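Cellulose hydrolase (Bacillus licheniformis, PDB 4YZT) hydrolyses internal beta-1,4-glucosidic bonds of cellulose as a tri-modular family 5 endoglucanase, here with cellotetraose bound. Local coordinates at residues A[40-45]-A[114-119]; A[70-75]-A[156-161]. All coordinates share one frame; numbering follows the deposited sequence.

How the contacts relate
Contacts 1 and 2 lie at the C-terminal mouth of one TIM barrel, their centres about 10 Å apart, and share the glucose of chain B. His116 of contact 1 meets the O3 hydroxyl of that sugar at its ring edge, while Asn161 of contact 2 donates to O2. Backbone bonds probably join the two: His116 N lies 2.8 Å from Val75 O, and Ile115 O lies 2.9 Å from Asn161 N. Side chains meet as well, His116 CE1 being 3.2 Å from Asn161 CG. Along the chain the four segments alternate, 40-45, 70-75, 114-119 and 156-161, as expected of successive barrel strands feeding one glycan pocket.

Contact 1. Residues A[40-45]-A[114-119]; sequences TLDAVP and NIHHDS. With BGC (beta-D-glucopyranose), chain B; BGC (beta-D-glucopyranose), chain C; EDO (1,2-ethanediol), chain D.
Asp42 stands beside His116, the two side chains pointing the same way with carboxylate and ring planes 83° apart. Asp42 CB makes the touch, 3.8 Å from His116 CD2. The first torsion of Asp42 (chi1 45°) sets CG between the backbone N and the carbonyl carbon, which brings OD1 back over its own type I turn. There Asp42 OD1 accepts from Thr40 N at 2.7 Å, met from above the carboxylate plane. Asp42 OD2 receives Asn39 N and also a water at 2.6 Å, and that water lies 2.9 Å from His117 NE2 while bonding to O3 of the chain B glucose. Asp42 thus reaches the sugar through one solvent molecule.

The Asp42 carbonyl, which also bonds to Thr76 OG1, faces the other histidine: Asp42 O sits at the ring edge, 3.2 Å from His117 CD2. The imidazoles meet edge to face, His116 CD2 lying 3.3 Å above the plane of the His117 ring, over its centre. His116 is fixed in rotation at both nitrogens. His116 ND1 accepts from Asn114 ND2 at 3.1 Å in the ring plane, and His116 NE2 bonds nearly straight (171°) to O3 of the chain B glucose at 3.1 Å.

Segment 40-45 belongs to the loop after strand 34-36; segment 114-119 leads from strand 110-114 into helix 118-123, whose Leu121 packs on Val44, while Ile115 turns toward helix 130-147.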
loop_
_atom_site.group_PDB
_atom_site.type_symbol
_atom_site.label_atom_id
_atom_site.label_comp_id
_atom_site.label_asym_id
_atom_site.label_seq_id
_atom_site.Cartn_x
_atom_site.Cartn_y
_atom_site.Cartn_z
ATOM N N THR A 40 0.903 8.358 11.546
ATOM C CA THR A 40 0.101 8.846 12.667
ATOM C C THR A 40 0.998 8.967 13.906
ATOM O O THR A 40 1.685 9.985 14.057
ATOM C CB THR A 40 -1.137 7.932 12.907
ATOM O OG1 THR A 40 -1.813 7.740 11.654
ATOM C CG2 THR A 40 -2.098 8.569 13.888
ATOM N N LEU A 41 1.063 7.951 14.768
ATOM C CA LEU A 41 2.007 8.061 15.890
ATOM C C LEU A 41 3.457 7.892 15.421
ATOM O O LEU A 41 4.390 8.143 16.190
ATOM C CB LEU A 41 1.688 7.059 16.992
ATOM C CG LEU A 41 0.430 7.423 17.789
ATOM C CD1 LEU A 41 -0.820 6.885 17.103
ATOM C CD2 LEU A 41 0.514 6.879 19.199
ATOM N N ASP A 42 3.639 7.470 14.167
ATOM C CA ASP A 42 4.977 7.331 13.581
ATOM C C ASP A 42 5.442 8.619 12.897
ATOM O O ASP A 42 6.582 8.691 12.442
ATOM C CB ASP A 42 5.031 6.181 12.563
ATOM C CG ASP A 42 3.842 6.184 11.603
ATOM O OD1 ASP A 42 2.709 6.404 12.084
ATOM O OD2 ASP A 42 4.036 5.969 10.384
ATOM N N ALA A 43 4.576 9.625 12.821
ATOM C CA ALA A 43 4.968 10.878 12.171
ATOM C C ALA A 43 6.011 11.647 12.976
ATOM O O ALA A 43 6.195 11.422 14.178
ATOM C CB ALA A 43 3.738 11.767 11.916
ATOM N N VAL A 44 6.665 12.585 12.297
ATOM C CA VAL A 44 7.865 13.261 12.794
ATOM C C VAL A 44 7.713 14.770 12.677
ATOM O O VAL A 44 7.489 15.276 11.575
ATOM C CB VAL A 44 9.124 12.803 11.993
ATOM C CG1 VAL A 44 10.348 13.639 12.366
ATOM C CG2 VAL A 44 9.396 11.329 12.206
ATOM N N PRO A 45 7.866 15.502 13.791
ATOM C CA PRO A 45 8.328 15.030 15.111
ATOM C C PRO A 45 7.265 14.375 16.002
ATOM O O PRO A 45 7.621 13.724 16.989
ATOM C CB PRO A 45 8.841 16.319 15.775
ATOM C CG PRO A 45 7.989 17.408 15.156
ATOM C CD PRO A 45 7.787 16.975 13.726
ATOM N N ASN A 114 5.150 -0.992 17.942
ATOM C CA ASN A 114 6.579 -1.061 17.596
ATOM C C ASN A 114 7.383 0.179 17.947
ATOM O O ASN A 114 6.887 1.091 18.614
ATOM C CB ASN A 114 6.755 -1.397 16.096
ATOM C CG ASN A 114 6.560 -0.192 15.148
ATOM O OD1 ASN A 114 6.437 0.970 15.556
ATOM N ND2 ASN A 114 6.577 -0.487 13.853
ATOM N N ILE A 115 8.644 0.163 17.521
ATOM C CA ILE A 115 9.482 1.346 17.396
ATOM C C ILE A 115 9.684 1.551 15.888
ATOM O O ILE A 115 10.149 0.641 15.201
ATOM C CB ILE A 115 10.838 1.177 18.114
ATOM C CG1 ILE A 115 10.636 1.041 19.634
ATOM C CG2 ILE A 115 11.795 2.325 17.761
ATOM C CD1 ILE A 115 11.938 1.021 20.441
ATOM N N HIS A 116 9.323 2.722 15.364
ATOM C CA HIS A 116 9.255 2.876 13.919
ATOM C C HIS A 116 10.394 3.727 13.328
ATOM O O HIS A 116 11.504 3.212 13.107
ATOM C CB HIS A 116 7.871 3.440 13.524
ATOM C CG HIS A 116 7.444 3.054 12.136
ATOM N ND1 HIS A 116 7.012 1.782 11.816
ATOM C CD2 HIS A 116 7.432 3.757 10.978
ATOM C CE1 HIS A 116 6.718 1.731 10.530
ATOM N NE2 HIS A 116 6.961 2.920 9.998
ATOM N N HIS A 117 10.155 5.014 13.076
ATOM C CA HIS A 117 11.147 5.797 12.325
ATOM C C HIS A 117 12.383 6.176 13.138
ATOM O O HIS A 117 13.346 6.725 12.588
ATOM C CB HIS A 117 10.501 7.041 11.727
ATOM C CG HIS A 117 9.616 6.735 10.556
ATOM N ND1 HIS A 117 9.943 5.788 9.612
ATOM C CD2 HIS A 117 8.410 7.235 10.192
ATOM C CE1 HIS A 117 8.977 5.721 8.707
ATOM N NE2 HIS A 117 8.038 6.585 9.040
ATOM N N ASP A 118 12.380 5.844 14.429
ATOM C CA ASP A 118 13.618 5.825 15.202
ATOM C C ASP A 118 14.726 5.055 14.477
ATOM O O ASP A 118 15.912 5.359 14.643
ATOM C CB ASP A 118 13.372 5.198 16.566
ATOM C CG ASP A 118 12.246 5.869 17.299
ATOM O OD1 ASP A 118 11.074 5.456 17.094
ATOM O OD2 ASP A 118 12.543 6.813 18.057
ATOM N N SER A 119 14.332 4.068 13.672
ATOM C CA SER A 119 15.291 3.233 12.938
ATOM C C SER A 119 16.333 4.070 12.180
ATOM O O SER A 119 17.534 3.797 12.260
ATOM C CB SER A 119 14.560 2.309 11.955
ATOM O OG SER A 119 13.912 3.066 10.937
HETATM C C2 BGC B . 8.085 1.950 6.037
HETATM C C3 BGC B . 6.902 2.847 5.934
HETATM C C4 BGC B . 6.841 3.518 4.634
HETATM C C5 BGC B . 6.817 2.457 3.533
HETATM C C6 BGC B . 6.657 2.969 2.127
HETATM C C1 BGC B . 7.951 1.018 4.863
HETATM O O1 BGC B . 8.701 -0.157 4.912
HETATM O O2 BGC B . 8.048 1.132 7.249
HETATM O O3 BGC B . 6.836 3.831 7.060
HETATM O O4 BGC B . 5.638 4.367 4.602
HETATM O O5 BGC B . 8.081 1.727 3.611
HETATM O O6 BGC B . 7.830 3.699 1.807
HETATM C C2 BGC C . 4.665 6.421 3.871
HETATM C C3 BGC C . 4.961 7.806 3.390
HETATM C C4 BGC C . 5.871 8.509 4.349
HETATM C C5 BGC C . 7.140 7.708 4.571
HETATM C C6 BGC C . 8.014 8.406 5.581
HETATM C C1 BGC C . 5.942 5.650 4.093
HETATM O O2 BGC C . 3.828 5.703 2.937
HETATM O O3 BGC C . 3.701 8.523 3.206
HETATM O O4 BGC C . 6.282 9.851 3.877
HETATM O O5 BGC C . 6.849 6.339 5.044
HETATM O O6 BGC C . 9.292 7.775 5.643
HETATM C C1 EDO D . 8.096 18.501 10.402
HETATM O O1 EDO D . 7.224 17.437 10.002
HETATM C C2 EDO D . 7.939 19.673 9.435
HETATM O O2 EDO D . 6.561 20.074 9.380
HETATM O O HOH W 1 5.305 6.195 8.148
#

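Contact 2. Residues A[70-75]-A[156-161]; sequences SVRIPV and LFEIVN. With BGC (beta-D-glucopyranose), chain B.
Strands 70-73 and 155-158 run parallel but are not neighbours: strand 110-114 lies between them, and the nearest CA atoms, those of Arg72 and Leu156, remain 9.3 Å apart. Side chains therefore bridge the gap. Arg72 does most of this, with CG anti to the backbone N (chi1 176°) and the chain extended as far as NE, so that its guanidinium is carried along the inside of the barrel to its C-terminal mouth.

Glu158 meets the NE-NH2 edge of that group side-on. Arg72 NE donates to the syn lone pair of Glu158 OE1 at 2.9 Å, the shortest contact of a salt bridge to which NH2 also contributes. Arg72 NH2 lies 3.2 Å from both Glu158 OE1 and Glu158 OE2, the bond to OE1 being the more bent, and OE1 accepts from both nitrogens. The carboxylate is turned 41° from the guanidinium rather than coplanar with it.

This is the eight-stranded TIM barrel of family 5 glycoside hydrolases, with ligand residues at the C-terminal strand ends and on the loops beyond them. Asn161 and the pocket residue Glu162 form the Asn-Glu pair that in this family follows the fourth strand, where the glutamate is the acid/base; Glu271, on strand 267-272, probably matches the nucleophile.

Arg72 NH2 also donates to Asn161 OD1 at 2.8 Å; the oxygen lies in the guanidinium plane, while the donor is tilted 31° from the carbonyl plane of the amide. Its two N-H groups thus serve three acceptors, and at least one proton is shared. With OD1 engaged, the amide is held with ND2 toward the sugar, where Asn161 ND2 donates to O2 of the chain B glucose at 2.8 Å. The second terminal nitrogen, Arg72 NH1, forms a salt bridge with Glu271 OE2 and a hydrogen bond with Asn36 OD1.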
loop_
_atom_site.group_PDB
_atom_site.type_symbol
_atom_site.label_atom_id
_atom_site.label_comp_id
_atom_site.label_asym_id
_atom_site.label_seq_id
_atom_site.Cartn_x
_atom_site.Cartn_y
_atom_site.Cartn_z
ATOM N N SER A 70 -6.665 -7.566 12.896
ATOM C CA SER A 70 -5.522 -7.018 13.621
ATOM C C SER A 70 -5.136 -5.635 13.102
ATOM O O SER A 70 -5.455 -5.282 11.969
ATOM C CB SER A 70 -4.318 -7.970 13.536
ATOM O OG SER A 70 -3.899 -8.154 12.193
ATOM N N VAL A 71 -4.492 -4.846 13.958
ATOM C CA VAL A 71 -3.969 -3.553 13.562
ATOM C C VAL A 71 -2.517 -3.424 14.010
ATOM O O VAL A 71 -2.126 -3.925 15.064
ATOM C CB VAL A 71 -4.804 -2.366 14.130
ATOM C CG1 VAL A 71 -6.271 -2.494 13.710
ATOM C CG2 VAL A 71 -4.687 -2.272 15.645
ATOM N N ARG A 72 -1.726 -2.768 13.176
ATOM C CA ARG A 72 -0.361 -2.402 13.527
ATOM C C ARG A 72 -0.308 -0.913 13.805
ATOM O O ARG A 72 -0.791 -0.116 13.010
ATOM C CB ARG A 72 0.608 -2.773 12.402
ATOM C CG ARG A 72 2.063 -2.357 12.612
ATOM C CD ARG A 72 2.903 -3.190 11.662
ATOM N NE ARG A 72 4.361 -3.028 11.712
ATOM C CZ ARG A 72 5.080 -2.247 10.903
ATOM N NH1 ARG A 72 4.486 -1.448 10.014
ATOM N NH2 ARG A 72 6.413 -2.238 11.004
ATOM N N ILE A 73 0.261 -0.550 14.949
ATOM C CA ILE A 73 0.344 0.850 15.356
ATOM C C ILE A 73 1.806 1.268 15.393
ATOM O O ILE A 73 2.489 1.096 16.409
ATOM C CB ILE A 73 -0.320 1.097 16.744
ATOM C CG1 ILE A 73 -1.775 0.613 16.742
ATOM C CG2 ILE A 73 -0.264 2.572 17.135
ATOM C CD1 ILE A 73 -2.411 0.557 18.124
ATOM N N PRO A 74 2.307 1.785 14.265
ATOM C CA PRO A 74 3.695 2.254 14.262
ATOM C C PRO A 74 3.848 3.477 15.141
ATOM O O PRO A 74 2.996 4.367 15.114
ATOM C CB PRO A 74 3.968 2.571 12.779
ATOM C CG PRO A 74 2.665 2.700 12.138
ATOM C CD PRO A 74 1.696 1.834 12.919
ATOM N N VAL A 75 4.925 3.514 15.924
ATOM C CA VAL A 75 5.190 4.649 16.811
ATOM C C VAL A 75 6.647 5.089 16.689
ATOM O O VAL A 75 7.574 4.279 16.826
ATOM C CB VAL A 75 4.892 4.315 18.278
ATOM C CG1 VAL A 75 5.260 5.496 19.173
ATOM C CG2 VAL A 75 3.425 3.926 18.458
ATOM N N LEU A 156 1.103 -7.539 20.801
ATOM C CA LEU A 156 2.406 -8.035 20.371
ATOM C C LEU A 156 3.405 -6.876 20.369
ATOM O O LEU A 156 3.030 -5.736 20.094
ATOM C CB LEU A 156 2.333 -8.656 18.968
ATOM C CG LEU A 156 1.502 -9.935 18.730
ATOM C CD1 LEU A 156 0.025 -9.612 18.588
ATOM C CD2 LEU A 156 1.988 -10.677 17.491
ATOM N N PHE A 157 4.668 -7.161 20.677
ATOM C CA PHE A 157 5.727 -6.149 20.544
ATOM C C PHE A 157 6.568 -6.429 19.305
ATOM O O PHE A 157 7.018 -7.562 19.110
ATOM C CB PHE A 157 6.676 -6.126 21.751
ATOM C CG PHE A 157 6.047 -5.718 23.064
ATOM C CD1 PHE A 157 4.862 -5.018 23.118
ATOM C CD2 PHE A 157 6.679 -6.047 24.259
ATOM C CE1 PHE A 157 4.302 -4.651 24.354
ATOM C CE2 PHE A 157 6.130 -5.690 25.493
ATOM C CZ PHE A 157 4.943 -4.988 25.536
ATOM N N GLU A 158 6.806 -5.401 18.493
ATOM C CA GLU A 158 7.742 -5.494 17.371
ATOM C C GLU A 158 8.986 -4.643 17.668
ATOM O O GLU A 158 8.902 -3.427 17.816
ATOM C CB GLU A 158 7.085 -5.048 16.064
ATOM C CG GLU A 158 8.068 -5.013 14.892
ATOM C CD GLU A 158 7.446 -4.438 13.619
ATOM O OE1 GLU A 158 6.325 -3.890 13.695
ATOM O OE2 GLU A 158 8.089 -4.524 12.551
ATOM N N ILE A 159 10.137 -5.296 17.776
ATOM C CA ILE A 159 11.362 -4.634 18.247
ATOM C C ILE A 159 11.762 -3.349 17.485
ATOM O O ILE A 159 12.000 -2.315 18.120
ATOM C CB ILE A 159 12.543 -5.625 18.222
ATOM C CG1 ILE A 159 12.223 -6.835 19.106
ATOM C CG2 ILE A 159 13.834 -4.965 18.716
ATOM C CD1 ILE A 159 11.889 -6.446 20.540
ATOM N N VAL A 160 11.831 -3.406 16.153
ATOM C CA VAL A 160 12.219 -2.238 15.362
ATOM C C VAL A 160 11.804 -2.362 13.881
ATOM O O VAL A 160 11.974 -3.413 13.251
ATOM C CB VAL A 160 13.768 -1.986 15.449
ATOM C CG1 VAL A 160 14.575 -3.187 14.913
ATOM C CG2 VAL A 160 14.174 -0.714 14.723
ATOM N N ASN A 161 11.268 -1.274 13.331
ATOM C CA ASN A 161 10.891 -1.197 11.925
ATOM C C ASN A 161 12.089 -0.977 11.001
ATOM O O ASN A 161 12.921 -0.126 11.285
ATOM C CB ASN A 161 9.896 -0.049 11.714
ATOM C CG ASN A 161 9.354 -0.013 10.312
ATOM O OD1 ASN A 161 8.620 -0.913 9.911
ATOM N ND2 ASN A 161 9.705 1.021 9.552
HETATM C C2 BGC B . 8.085 1.950 6.037
HETATM C C3 BGC B . 6.902 2.847 5.934
HETATM C C4 BGC B . 6.841 3.518 4.634
HETATM C C5 BGC B . 6.817 2.457 3.533
HETATM C C6 BGC B . 6.657 2.969 2.127
HETATM C C1 BGC B . 7.951 1.018 4.863
HETATM O O1 BGC B . 8.701 -0.157 4.912
HETATM O O2 BGC B . 8.048 1.132 7.249
HETATM O O3 BGC B . 6.836 3.831 7.060
HETATM O O4 BGC B . 5.638 4.367 4.602
HETATM O O5 BGC B . 8.081 1.727 3.611
HETATM O O6 BGC B . 7.830 3.699 1.807
#